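Local coordinates for protein probable chitinase A (Chromobacterium violaceum, PDB 4TX8) that probably hydrolyses internal linkages of chitin as a glycoside hydrolase family 18 endochitinase, with an added carbohydrate-binding module, at residues Ser237-Leu242 / Asp280-Asp285; Asn100-Ala105 / Asp285-His290; Leu179-Gln184 / Ile215-Glu220; Asn146-Phe151 / Val196-Asn201; Met322-Phe327 / Leu340-Val345. All blocks are in the same frame, centred on the assembly; numbering follows the deposited sequence. Where two conformers were deposited one is given.

In the fold
All five contacts belong to the (beta/alpha)8 (TIM) barrel of this family 18 chitinase. Contact 3, about 10 Å from the chain centre, joins two neighbouring barrel strands and holds most of the calcium site. Contact 4, 13 Å from it between centres, sets helix 193-210, which links those strands, against strand 149-150. Contact 1 joins helix 230-246 to the end of helix 276-281 and the turn after it. Contact 2 shares Asp-285 with it and ties the lead-in to the first barrel strand to strand 288-292. Along the chain contacts 4 and 3 alternate, contact 1 follows, contact 2 spans all three, and contact 5 comes last, 12 Å from contact 2 and 30 Å from contact 4.

Contact 1: Ser237-Leu242 / Asp280-Asp285; sequences SAVKQL and DGLRDD
Lys-240 reaches over to Gly-281 with CG anti to the carbonyl carbon and a chain that is extended at chi2, then bends twice, chi3 (115°) turning CE and chi4 (74°) turning NZ. The ammonium thereby arrives at the carbonyl of Gly-281, NZ to O 2.9 Å, nearly along the C=O axis. Gly-281 ends helix 276-281, so a positive charge here probably also suits the helix C-terminus. Asp-285 OD2 lies 4.1 Å from Lys-240 NZ, too far for a salt bridge; its other oxygen, OD1, forms one with Lys-243. On the outside of the TIM barrel, helix 230-246 here meets the end of helix 276-281 and the turn that follows it. In that turn Leu-282, the residue that leaves the helical path, turns its fork toward helix 230-246. Its CD2 touches Lys-240 CG at 3.7 Å, so the lysine is used as a hydrocarbon near its root and as a charge at its tip. Val-239 meets the same fork at about a right angle, its CB 4.0 Å from both CD1 and CD2 of Leu-282. Leu-252 of strand 251-254 touches both. Within 280-285, Arg-283 NE and NH2 both grip OD1 of Asp-280, side-on.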
# COMPACT_ATOMS: atom_id res chain seq x y z
N SER A 237 -13.63 7.17 -15.97
CA SER A 237 -14.65 8.22 -16.02
C SER A 237 -15.13 8.57 -14.62
O SER A 237 -15.32 9.75 -14.30
CB SER A 237 -15.82 7.78 -16.89
OG SER A 237 -16.84 8.77 -16.92
N ALA A 238 -15.33 7.55 -13.79
CA ALA A 238 -15.82 7.75 -12.43
C ALA A 238 -14.83 8.54 -11.58
O ALA A 238 -15.21 9.47 -10.87
CB ALA A 238 -16.12 6.41 -11.78
N VAL A 239 -13.55 8.18 -11.67
CA VAL A 239 -12.53 8.85 -10.88
C VAL A 239 -12.37 10.31 -11.33
O VAL A 239 -12.25 11.21 -10.50
CB VAL A 239 -11.17 8.11 -10.96
CG1 VAL A 239 -10.09 8.90 -10.24
CG2 VAL A 239 -11.30 6.72 -10.35
N LYS A 240 -12.40 10.53 -12.64
CA LYS A 240 -12.33 11.88 -13.19
C LYS A 240 -13.49 12.76 -12.71
O LYS A 240 -13.28 13.93 -12.38
CB LYS A 240 -12.33 11.83 -14.72
CG LYS A 240 -11.02 11.35 -15.32
CD LYS A 240 -11.21 11.05 -16.80
CE LYS A 240 -10.39 11.98 -17.68
NZ LYS A 240 -8.94 11.67 -17.64
N GLN A 241 -14.69 12.20 -12.68
CA GLN A 241 -15.88 12.94 -12.24
C GLN A 241 -15.80 13.25 -10.75
O GLN A 241 -16.17 14.34 -10.32
CB GLN A 241 -17.16 12.15 -12.55
CG GLN A 241 -17.52 12.10 -14.03
CD GLN A 241 -18.77 11.28 -14.30
OE1 GLN A 241 -18.75 10.33 -15.08
NE2 GLN A 241 -19.86 11.65 -13.65
N LEU A 242 -15.33 12.27 -9.99
CA LEU A 242 -15.16 12.43 -8.55
C LEU A 242 -14.15 13.54 -8.25
O LEU A 242 -14.41 14.40 -7.42
CB LEU A 242 -14.71 11.12 -7.91
CG LEU A 242 -14.34 11.19 -6.43
CD1 LEU A 242 -15.50 11.72 -5.61
CD2 LEU A 242 -13.89 9.83 -5.91
N ASP A 280 -3.39 4.74 -18.05
CA ASP A 280 -3.20 5.68 -19.15
C ASP A 280 -4.27 6.77 -19.12
O ASP A 280 -3.96 7.95 -19.29
CB ASP A 280 -3.23 4.95 -20.49
CG ASP A 280 -2.99 5.88 -21.67
OD1 ASP A 280 -2.08 6.73 -21.58
OD2 ASP A 280 -3.73 5.76 -22.67
N GLY A 281 -5.51 6.37 -18.90
CA GLY A 281 -6.62 7.32 -18.84
C GLY A 281 -6.55 8.28 -17.67
O GLY A 281 -7.11 9.37 -17.74
N LEU A 282 -5.87 7.89 -16.60
CA LEU A 282 -5.81 8.72 -15.39
C LEU A 282 -4.41 9.26 -15.10
O LEU A 282 -4.16 9.75 -14.00
CB LEU A 282 -6.30 7.92 -14.18
CG LEU A 282 -7.79 7.57 -14.16
CD1 LEU A 282 -8.10 6.56 -13.07
CD2 LEU A 282 -8.63 8.83 -13.98
N ARG A 283 -3.51 9.18 -16.08
CA ARG A 283 -2.11 9.50 -15.83
C ARG A 283 -1.90 10.95 -15.38
O ARG A 283 -0.99 11.24 -14.60
CB ARG A 283 -1.25 9.21 -17.07
CG ARG A 283 -1.53 10.09 -18.28
CD ARG A 283 -0.49 9.86 -19.38
NE ARG A 283 -0.40 8.46 -19.77
CZ ARG A 283 0.67 7.69 -19.59
NH1 ARG A 283 1.77 8.19 -19.03
NH2 ARG A 283 0.66 6.42 -19.98
N ASP A 284 -2.74 11.87 -15.86
CA ASP A 284 -2.63 13.27 -15.46
C ASP A 284 -3.06 13.47 -14.02
O ASP A 284 -2.70 14.46 -13.38
CB ASP A 284 -3.47 14.16 -16.38
CG ASP A 284 -2.94 14.20 -17.80
OD1 ASP A 284 -1.71 14.08 -17.98
OD2 ASP A 284 -3.75 14.36 -18.74
N ASP A 285 -3.84 12.53 -13.49
CA ASP A 285 -4.40 12.65 -12.15
C ASP A 285 -3.71 11.76 -11.13
O ASP A 285 -3.90 11.92 -9.93
CB ASP A 285 -5.90 12.33 -12.19
CG ASP A 285 -6.67 13.29 -13.08
OD1 ASP A 285 -6.51 14.51 -12.90
OD2 ASP A 285 -7.42 12.81 -13.96

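Contact 2: Asn100-Ala105 / Asp285-His290; sequences NTVPFA and DLSVIH
Thr-101 and Phe-104 both set their first torsion so that one group stands between the backbone N and the carbonyl carbon, and both thereby address Ser-287. In Thr-101 (chi1 40°) that group is OG1, while CG2 lies anti to the carbonyl carbon; in Phe-104 (chi1 63°) it is CG, the root of the ring. Thr-101 CG2 abuts the carbonyl oxygen of Leu-286 at 3.4 Å. Its hydroxyl takes a different route: OG1 is 2.6 Å from a water that also lies 2.7 Å from Ser-287 O. No direct hydrogen bond crosses the contact, so this water carries the polar link, although Thr-101 itself is poorly ordered. The ring of Phe-104 comes in by its rim. Ser-287 O lies near the ring plane, 4.0 Å from CZ, and CE1 is equally far from Ser-287 CB. Val-288 CG1 approaches CZ obliquely at 4.2 Å. Ser-287 OG accepts from Leu-252 N, a bond that ties the serine to the adjacent strand. Tyr-251 meets Phe-104 edge-to-face, and Arg-392 makes a cation-pi contact with the same ring. Val-102 and Phe-104 also touch Lys-176, at the start of strand 176-182. Segment 100-105 thus leads along the N-terminal ends of the strands into the first, 108-114, while Ser-287 immediately precedes strand 288-292: this is packing at the N-terminal ends of the strands of a TIM barrel, the end away from the calcium site.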
# COMPACT_ATOMS: atom_id res chain seq x y z
N ASN A 100 1.66 18.86 -12.42
CA ASN A 100 1.90 19.00 -10.99
C ASN A 100 0.89 18.19 -10.18
O ASN A 100 -0.31 18.41 -10.28
CB ASN A 100 1.83 20.46 -10.57
CG ASN A 100 2.12 21.41 -11.71
OD1 ASN A 100 1.25 21.71 -12.53
ND2 ASN A 100 3.36 21.89 -11.78
N THR A 101 1.39 17.25 -9.39
CA THR A 101 0.52 16.45 -8.54
C THR A 101 0.26 17.16 -7.21
O THR A 101 0.80 18.24 -6.95
CB THR A 101 1.11 15.05 -8.27
OG1 THR A 101 2.53 15.15 -8.07
CG2 THR A 101 0.83 14.11 -9.44
N VAL A 102 -0.58 16.54 -6.39
CA VAL A 102 -0.79 16.98 -5.01
C VAL A 102 0.53 16.87 -4.25
O VAL A 102 1.25 15.88 -4.40
CB VAL A 102 -1.86 16.12 -4.32
CG1 VAL A 102 -2.34 16.78 -3.04
CG2 VAL A 102 -3.02 15.90 -5.27
N PRO A 103 0.87 17.90 -3.46
CA PRO A 103 2.12 17.87 -2.70
C PRO A 103 2.11 16.86 -1.55
O PRO A 103 1.28 16.98 -0.65
CB PRO A 103 2.24 19.30 -2.16
CG PRO A 103 1.33 20.12 -3.01
CD PRO A 103 0.20 19.21 -3.37
N PHE A 104 3.01 15.88 -1.59
CA PHE A 104 3.24 15.01 -0.44
C PHE A 104 4.70 14.56 -0.45
O PHE A 104 5.44 14.93 -1.36
CB PHE A 104 2.25 13.83 -0.42
CG PHE A 104 2.37 12.89 -1.59
CD1 PHE A 104 1.92 13.26 -2.85
CD2 PHE A 104 2.88 11.61 -1.42
CE1 PHE A 104 2.01 12.39 -3.92
CE2 PHE A 104 2.97 10.73 -2.49
CZ PHE A 104 2.53 11.12 -3.74
N ALA A 105 5.11 13.80 0.57
CA ALA A 105 6.52 13.49 0.79
C ALA A 105 7.23 13.04 -0.49
O ALA A 105 6.80 12.08 -1.14
CB ALA A 105 6.67 12.41 1.87
N ASP A 285 -3.84 12.53 -13.49
CA ASP A 285 -4.40 12.65 -12.15
C ASP A 285 -3.71 11.76 -11.13
O ASP A 285 -3.90 11.92 -9.93
CB ASP A 285 -5.90 12.33 -12.19
CG ASP A 285 -6.67 13.29 -13.08
OD1 ASP A 285 -6.51 14.51 -12.90
OD2 ASP A 285 -7.42 12.81 -13.96
N LEU A 286 -2.92 10.81 -11.62
CA LEU A 286 -2.28 9.82 -10.76
C LEU A 286 -1.20 10.42 -9.86
O LEU A 286 -0.21 10.96 -10.36
CB LEU A 286 -1.69 8.69 -11.61
CG LEU A 286 -0.93 7.57 -10.90
CD1 LEU A 286 -1.84 6.83 -9.93
CD2 LEU A 286 -0.32 6.62 -11.92
N SER A 287 -1.39 10.34 -8.55
CA SER A 287 -0.39 10.82 -7.60
C SER A 287 0.76 9.83 -7.49
O SER A 287 1.93 10.21 -7.57
CB SER A 287 -1.01 11.06 -6.22
OG SER A 287 -2.19 11.84 -6.30
N VAL A 288 0.43 8.55 -7.30
CA VAL A 288 1.44 7.50 -7.28
C VAL A 288 0.82 6.14 -7.57
O VAL A 288 -0.26 5.81 -7.08
CB VAL A 288 2.19 7.45 -5.92
CG1 VAL A 288 1.23 7.23 -4.76
CG2 VAL A 288 3.27 6.36 -5.93
N ILE A 289 1.49 5.34 -8.39
CA ILE A 289 1.12 3.94 -8.52
C ILE A 289 2.20 3.10 -7.85
O ILE A 289 3.39 3.24 -8.14
CB ILE A 289 0.93 3.50 -9.98
CG1 ILE A 289 0.67 1.99 -10.04
CG2 ILE A 289 2.12 3.89 -10.85
CD1 ILE A 289 0.31 1.48 -11.41
N HIS A 290 1.78 2.25 -6.92
CA HIS A 290 2.70 1.32 -6.28
C HIS A 290 2.22 -0.10 -6.51
O HIS A 290 1.38 -0.62 -5.77
CB HIS A 290 2.85 1.63 -4.79
CG HIS A 290 1.62 2.18 -4.15
ND1 HIS A 290 0.41 1.52 -4.15
CD2 HIS A 290 1.41 3.34 -3.48
CE1 HIS A 290 -0.49 2.25 -3.51
NE2 HIS A 290 0.09 3.36 -3.10
O HOH W 1 3.15 12.59 -7.96

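Contact 3: Leu179-Gln184 / Ile215-Glu220; sequences LSLGGQ and IDLDLE. With CA (calcium ion), chain D.
Ser-180 OG donates to Asp-216 OD2 at 3.0 Å, using the oxygen's anti lone pair. Both side chains lie on the same face of the sheet. Tyr-112 OH also bonds OD2, and Ser-253 OG bonds OD1, so the buried carboxylate is held from both oxygens. Three backbone bonds run alongside: Asp-216 N to Leu-179 O, Leu-181 N to Asp-216 O (2.8 Å, 173°) and Asp-218 N to Leu-181 O, the last more bent. They make strands 179-182 and 215-218 parallel neighbours, their axes 21° apart. Farther along 215-220, a calcium ion is bound by Asp-218 OD1 (2.4 Å), which Gln-292 NE2 also bonds, both oxygens of Glu-220 (OE1 2.6 Å, OE2 2.4 Å), a water and Ala-255 O. On the face of Leu-179, Leu-181 and Leu-217 the contact is apolar, Leu-181 CD2 meeting Leu-217 CD2 at 3.9 Å. Leu-219, from the loop that follows, sets its CD2 3.6 Å from Leu-181 CB. Phe-199 and Leu-203 of helix 193-210 pack on Leu-181. Strand 176-182, that helix and strand 214-218 form a beta-alpha-beta crossover, in which Ser-180 to Gly-183 match the SxGG motif and Asp-216 to Glu-220 end the DxxDxDxE signature of the family 18 active site.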
# COMPACT_ATOMS: atom_id res chain seq x y z
N LEU A 179 -8.58 6.94 1.40
CA LEU A 179 -9.49 5.82 1.56
C LEU A 179 -9.28 4.80 0.45
O LEU A 179 -9.35 5.14 -0.72
CB LEU A 179 -10.94 6.32 1.55
CG LEU A 179 -12.01 5.24 1.71
CD1 LEU A 179 -11.82 4.49 3.01
CD2 LEU A 179 -13.40 5.85 1.63
N SER A 180 -9.01 3.55 0.82
CA SER A 180 -8.77 2.52 -0.18
C SER A 180 -10.03 1.75 -0.55
O SER A 180 -10.83 1.38 0.32
CB SER A 180 -7.70 1.54 0.28
OG SER A 180 -7.45 0.57 -0.72
N LEU A 181 -10.20 1.52 -1.84
CA LEU A 181 -11.24 0.64 -2.35
C LEU A 181 -10.66 -0.75 -2.53
O LEU A 181 -9.78 -0.95 -3.37
CB LEU A 181 -11.81 1.17 -3.67
CG LEU A 181 -12.92 2.22 -3.67
CD1 LEU A 181 -12.80 3.20 -2.52
CD2 LEU A 181 -12.92 2.95 -5.00
N GLY A 182 -11.15 -1.71 -1.76
CA GLY A 182 -10.65 -3.07 -1.84
C GLY A 182 -11.12 -3.93 -0.68
O GLY A 182 -12.13 -3.63 -0.04
N GLY A 183 -10.39 -5.00 -0.41
CA GLY A 183 -10.67 -5.87 0.71
C GLY A 183 -11.90 -6.74 0.53
O GLY A 183 -12.39 -6.93 -0.58
N GLN A 184 -12.40 -7.26 1.64
CA GLN A 184 -13.48 -8.24 1.62
C GLN A 184 -14.69 -7.76 0.80
O GLN A 184 -15.30 -8.54 0.07
CB GLN A 184 -13.90 -8.55 3.05
CG GLN A 184 -14.87 -9.69 3.18
CD GLN A 184 -15.18 -9.96 4.63
OE1 GLN A 184 -14.31 -10.39 5.39
NE2 GLN A 184 -16.42 -9.69 5.03
N ILE A 215 -8.41 8.85 -2.82
CA ILE A 215 -8.67 7.41 -2.80
C ILE A 215 -7.51 6.58 -3.33
O ILE A 215 -6.65 7.06 -4.07
CB ILE A 215 -9.93 7.06 -3.62
CG1 ILE A 215 -9.69 7.30 -5.11
CG2 ILE A 215 -11.15 7.83 -3.11
CD1 ILE A 215 -10.86 6.92 -5.99
N ASP A 216 -7.51 5.31 -2.93
CA ASP A 216 -6.56 4.32 -3.41
C ASP A 216 -7.33 3.18 -4.07
O ASP A 216 -8.32 2.70 -3.51
CB ASP A 216 -5.70 3.79 -2.26
CG ASP A 216 -4.80 2.64 -2.68
OD1 ASP A 216 -3.83 2.89 -3.44
OD2 ASP A 216 -5.05 1.49 -2.26
N LEU A 217 -6.90 2.76 -5.25
CA LEU A 217 -7.56 1.66 -5.93
C LEU A 217 -6.84 0.33 -5.69
O LEU A 217 -5.76 0.09 -6.23
CB LEU A 217 -7.67 1.94 -7.43
CG LEU A 217 -8.31 3.28 -7.80
CD1 LEU A 217 -8.34 3.44 -9.31
CD2 LEU A 217 -9.71 3.41 -7.21
N ASP A 218 -7.45 -0.51 -4.87
CA ASP A 218 -6.91 -1.83 -4.57
C ASP A 218 -8.02 -2.85 -4.79
O ASP A 218 -8.24 -3.74 -3.97
CB ASP A 218 -6.40 -1.88 -3.12
CG ASP A 218 -5.64 -3.16 -2.81
OD1 ASP A 218 -5.18 -3.84 -3.74
OD2 ASP A 218 -5.50 -3.48 -1.61
N LEU A 219 -8.74 -2.70 -5.90
CA LEU A 219 -10.03 -3.37 -6.06
C LEU A 219 -10.10 -4.37 -7.22
O LEU A 219 -11.17 -4.90 -7.51
CB LEU A 219 -11.13 -2.31 -6.25
CG LEU A 219 -10.84 -1.13 -7.19
CD1 LEU A 219 -10.69 -1.56 -8.65
CD2 LEU A 219 -11.94 -0.09 -7.07
N GLU A 220 -8.97 -4.61 -7.88
CA GLU A 220 -9.00 -5.29 -9.17
C GLU A 220 -9.40 -6.76 -9.08
O GLU A 220 -9.94 -7.32 -10.03
CB GLU A 220 -7.65 -5.17 -9.87
CG GLU A 220 -6.53 -6.01 -9.28
CD GLU A 220 -5.74 -5.28 -8.21
OE1 GLU A 220 -6.26 -4.30 -7.64
OE2 GLU A 220 -4.59 -5.70 -7.95
CA CA D . -4.43 -4.66 -5.83
O HOH W 2 -5.09 -6.91 -4.84

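Contact 4: Asn146-Phe151 / Val196-Asn201; sequences NGNVSF and VQNFVN
Asn-198 ND2 donates to the backbone oxygen of Asn-146, a nearly straight bond of 3.1 Å and 170°. The acceptor lies in the plane of the Asn-198 amide, whereas the donor stands above the plane of the carbonyl. Asn-148 folds its own side chain back over the same amide: its OD1 is 3.2 Å from Asn-198 ND2 and 3.3 Å from Asn-198 CG. The angle there is too poor for a hydrogen bond, and the two amide planes are turned 39° apart. Gly-147, between Asn-146 and Asn-148 in the chain, brings the loop close to the helix, where a CB would press on Asn-198 CB. Its oxygen rests against Phe-199, 3.1 Å from CA and 3.4 Å from CB, and near the plane of the ring at its edge. Phe-199 CG is anti to the backbone N (chi1 -179°), which starts the ring off alongside Val-149; CG2 of that valine lies 4.2 Å from Phe-199 CD2, the two side chains pointing the same way. Ser-202, one turn after Asn-198, ties the two parts together, its OG bonding Val-149 N and Asn-198 O. Strand 149-150 pairs antiparallel with strand 135-143, and Val-149 packs on Ala-141 of that strand and on Leu-203 and Ile-206 of helix 193-210, while Phe-199 reaches Ala-238 of helix 230-246.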
# COMPACT_ATOMS: atom_id res chain seq x y z
N ASN A 146 -25.71 -0.49 -6.20
CA ASN A 146 -24.90 -0.87 -7.35
C ASN A 146 -24.09 0.33 -7.80
O ASN A 146 -24.62 1.28 -8.37
CB ASN A 146 -25.77 -1.41 -8.49
CG ASN A 146 -26.89 -0.46 -8.89
OD1 ASN A 146 -27.45 0.25 -8.05
ND2 ASN A 146 -27.20 -0.43 -10.18
N GLY A 147 -22.80 0.30 -7.51
CA GLY A 147 -21.94 1.44 -7.73
C GLY A 147 -21.71 2.18 -6.43
O GLY A 147 -20.68 2.81 -6.24
N ASN A 148 -22.68 2.09 -5.52
CA ASN A 148 -22.59 2.72 -4.21
C ASN A 148 -21.42 2.22 -3.37
O ASN A 148 -21.12 1.03 -3.35
CB ASN A 148 -23.89 2.51 -3.42
CG ASN A 148 -24.98 3.48 -3.83
OD1 ASN A 148 -25.71 3.24 -4.79
ND2 ASN A 148 -25.11 4.58 -3.09
N VAL A 149 -20.76 3.15 -2.69
CA VAL A 149 -19.69 2.84 -1.76
C VAL A 149 -20.04 3.40 -0.38
O VAL A 149 -20.61 4.48 -0.28
CB VAL A 149 -18.34 3.44 -2.23
CG1 VAL A 149 -17.25 3.22 -1.18
CG2 VAL A 149 -17.93 2.84 -3.56
N SER A 150 -19.72 2.66 0.67
CA SER A 150 -19.91 3.16 2.03
C SER A 150 -18.64 3.01 2.85
O SER A 150 -17.72 2.30 2.47
CB SER A 150 -21.08 2.43 2.70
OG SER A 150 -20.81 1.05 2.81
N PHE A 151 -18.61 3.69 3.99
CA PHE A 151 -17.50 3.55 4.93
C PHE A 151 -18.01 3.51 6.36
O PHE A 151 -18.82 4.35 6.76
CB PHE A 151 -16.50 4.70 4.78
CG PHE A 151 -15.41 4.68 5.81
CD1 PHE A 151 -14.37 3.75 5.72
CD2 PHE A 151 -15.41 5.57 6.87
CE1 PHE A 151 -13.36 3.72 6.67
CE2 PHE A 151 -14.41 5.54 7.82
CZ PHE A 151 -13.38 4.61 7.72
N VAL A 196 -21.93 4.35 -12.17
CA VAL A 196 -20.88 5.37 -12.15
C VAL A 196 -21.30 6.55 -11.28
O VAL A 196 -20.52 7.02 -10.45
CB VAL A 196 -20.55 5.86 -13.58
CG1 VAL A 196 -19.68 7.11 -13.53
CG2 VAL A 196 -19.88 4.75 -14.38
N GLN A 197 -22.53 7.01 -11.46
CA GLN A 197 -23.03 8.14 -10.70
C GLN A 197 -23.13 7.82 -9.21
O GLN A 197 -22.80 8.66 -8.37
CB GLN A 197 -24.39 8.59 -11.24
CG GLN A 197 -24.31 9.25 -12.60
CD GLN A 197 -23.30 10.38 -12.64
OE1 GLN A 197 -22.32 10.34 -13.39
NE2 GLN A 197 -23.53 11.40 -11.82
N ASN A 198 -23.58 6.61 -8.87
CA ASN A 198 -23.64 6.19 -7.48
C ASN A 198 -22.25 6.13 -6.86
O ASN A 198 -22.05 6.52 -5.70
CB ASN A 198 -24.33 4.83 -7.35
CG ASN A 198 -25.82 4.89 -7.62
OD1 ASN A 198 -26.43 5.96 -7.54
ND2 ASN A 198 -26.42 3.75 -7.92
N PHE A 199 -21.30 5.63 -7.64
CA PHE A 199 -19.89 5.59 -7.25
C PHE A 199 -19.39 6.99 -6.91
O PHE A 199 -18.88 7.23 -5.82
CB PHE A 199 -19.06 4.97 -8.38
CG PHE A 199 -17.58 4.86 -8.08
CD1 PHE A 199 -16.72 5.90 -8.37
CD2 PHE A 199 -17.06 3.69 -7.54
CE1 PHE A 199 -15.36 5.79 -8.12
CE2 PHE A 199 -15.70 3.58 -7.29
CZ PHE A 199 -14.85 4.63 -7.58
N VAL A 200 -19.55 7.90 -7.87
CA VAL A 200 -19.08 9.27 -7.72
C VAL A 200 -19.73 9.97 -6.53
O VAL A 200 -19.03 10.51 -5.67
CB VAL A 200 -19.35 10.07 -9.01
CG1 VAL A 200 -19.15 11.55 -8.76
CG2 VAL A 200 -18.46 9.58 -10.14
N ASN A 201 -21.05 9.95 -6.48
CA ASN A 201 -21.79 10.65 -5.43
C ASN A 201 -21.51 10.12 -4.03
O ASN A 201 -21.26 10.90 -3.11
CB ASN A 201 -23.29 10.60 -5.71
CG ASN A 201 -23.68 11.39 -6.95
OD1 ASN A 201 -22.95 12.28 -7.39
ND2 ASN A 201 -24.84 11.07 -7.51

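Contact 5: Met322-Phe327 / Leu340-Val345; sequences MLIEGF and LRPDQV
Leu-323 and Ile-324, in the last turn of helix 313-325, meet Leu-340 and Val-345 where the chain returns to barrel strand 345-350, closing a beta-alpha-beta crossover from strand 288-292 that has the hairpin 326-328/336-338 inserted. Leu-340 N donates to Leu-323 O at 2.8 Å and 165°, in the plane of the carbonyl. Ile-324 supplies most of the packing. With CG1 anti to its carbonyl carbon (chi1 -60°), this branch touches Val-345 CG2 at 3.8 Å, and CD1 continues to Pro-342 CA at 4.0 Å. The other branch, CG2, is 3.6 Å from Leu-340 O and touches Pro-342 CG. Val-345 turns its second methyl, CG1, to Leu-323 CD1 at 4.1 Å, the side chains slanting across each other. Within the turn, Arg-341 grips Asp-343 side-on, NE to OD2 and NH2 to OD1, while Gln-344 CD lies over one guanidinium face, toward the rim. Gln-344 OE1 accepts from Arg-341 N, and Gln-344 NE2 bonds Arg-283 O and Leu-286 O. One backbone bond and apolar branches thus fasten the turn to the helix, while its charged and amide groups are engaged with one another and with the preceding barrel segment.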
# COMPACT_ATOMS: atom_id res chain seq x y z
N MET A 322 9.96 -0.27 -15.88
CA MET A 322 8.93 -0.47 -16.90
C MET A 322 7.86 0.62 -16.84
O MET A 322 7.40 1.11 -17.87
CB MET A 322 8.29 -1.85 -16.75
CG MET A 322 9.23 -2.99 -17.10
SD MET A 322 8.45 -4.61 -16.99
CE MET A 322 7.20 -4.47 -18.27
N LEU A 323 7.48 1.02 -15.63
CA LEU A 323 6.46 2.04 -15.45
C LEU A 323 6.97 3.43 -15.82
O LEU A 323 6.20 4.29 -16.25
CB LEU A 323 5.94 2.04 -14.01
CG LEU A 323 4.96 0.90 -13.69
CD1 LEU A 323 4.72 0.81 -12.20
CD2 LEU A 323 3.65 1.12 -14.44
N ILE A 324 8.27 3.65 -15.66
CA ILE A 324 8.85 4.96 -15.95
C ILE A 324 9.30 5.10 -17.41
O ILE A 324 9.02 6.12 -18.04
CB ILE A 324 10.04 5.26 -15.01
CG1 ILE A 324 9.57 5.25 -13.56
CG2 ILE A 324 10.68 6.60 -15.36
CD1 ILE A 324 10.69 5.39 -12.54
N GLU A 325 9.97 4.08 -17.94
CA GLU A 325 10.45 4.15 -19.33
C GLU A 325 9.34 3.84 -20.33
O GLU A 325 9.35 4.34 -21.45
CB GLU A 325 11.60 3.16 -19.57
CG GLU A 325 12.55 2.95 -18.42
CD GLU A 325 13.61 4.02 -18.30
OE1 GLU A 325 13.45 5.10 -18.92
OE2 GLU A 325 14.59 3.78 -17.57
N GLY A 326 8.40 3.00 -19.92
CA GLY A 326 7.39 2.51 -20.83
C GLY A 326 7.82 1.18 -21.41
O GLY A 326 8.98 0.78 -21.27
N PHE A 327 6.90 0.49 -22.07
CA PHE A 327 7.18 -0.82 -22.63
C PHE A 327 6.12 -1.22 -23.65
O PHE A 327 4.98 -0.74 -23.60
CB PHE A 327 7.26 -1.87 -21.52
CG PHE A 327 6.03 -1.96 -20.66
CD1 PHE A 327 5.89 -1.17 -19.53
CD2 PHE A 327 5.02 -2.85 -20.98
CE1 PHE A 327 4.75 -1.25 -18.74
CE2 PHE A 327 3.88 -2.95 -20.20
CZ PHE A 327 3.75 -2.15 -19.07
N LEU A 340 5.54 6.85 -17.05
CA LEU A 340 5.10 7.85 -16.09
C LEU A 340 6.29 8.62 -15.54
O LEU A 340 7.43 8.21 -15.71
CB LEU A 340 4.33 7.20 -14.94
CG LEU A 340 3.05 6.44 -15.28
CD1 LEU A 340 2.67 5.51 -14.14
CD2 LEU A 340 1.93 7.42 -15.58
N ARG A 341 6.02 9.74 -14.87
CA ARG A 341 7.07 10.46 -14.16
C ARG A 341 7.54 9.62 -12.97
O ARG A 341 6.74 8.90 -12.37
CB ARG A 341 6.57 11.82 -13.67
CG ARG A 341 6.12 12.77 -14.77
CD ARG A 341 5.86 14.14 -14.19
NE ARG A 341 5.10 14.05 -12.94
CZ ARG A 341 3.78 14.08 -12.87
NH1 ARG A 341 3.06 14.22 -13.98
NH2 ARG A 341 3.17 13.98 -11.70
N PRO A 342 8.83 9.72 -12.63
CA PRO A 342 9.36 9.02 -11.45
C PRO A 342 8.60 9.36 -10.17
O PRO A 342 8.44 8.49 -9.32
CB PRO A 342 10.80 9.51 -11.37
CG PRO A 342 11.16 9.82 -12.80
CD PRO A 342 9.90 10.37 -13.41
N ASP A 343 8.11 10.59 -10.04
CA ASP A 343 7.38 10.98 -8.84
C ASP A 343 6.01 10.31 -8.75
O ASP A 343 5.32 10.43 -7.73
CB ASP A 343 7.22 12.51 -8.76
CG ASP A 343 6.38 13.08 -9.90
OD1 ASP A 343 5.14 12.95 -9.85
OD2 ASP A 343 6.97 13.67 -10.83
N GLN A 344 5.61 9.61 -9.81
CA GLN A 344 4.33 8.91 -9.85
C GLN A 344 4.48 7.42 -9.59
O GLN A 344 3.50 6.67 -9.64
CB GLN A 344 3.64 9.10 -11.20
CG GLN A 344 3.15 10.50 -11.48
CD GLN A 344 2.53 10.61 -12.86
OE1 GLN A 344 3.22 10.52 -13.87
NE2 GLN A 344 1.21 10.76 -12.91
N VAL A 345 5.70 6.98 -9.33
CA VAL A 345 5.97 5.55 -9.24
C VAL A 345 6.63 5.16 -7.92
O VAL A 345 7.60 5.79 -7.48
CB VAL A 345 6.85 5.07 -10.41
CG1 VAL A 345 7.08 3.57 -10.34
CG2 VAL A 345 6.21 5.45 -11.75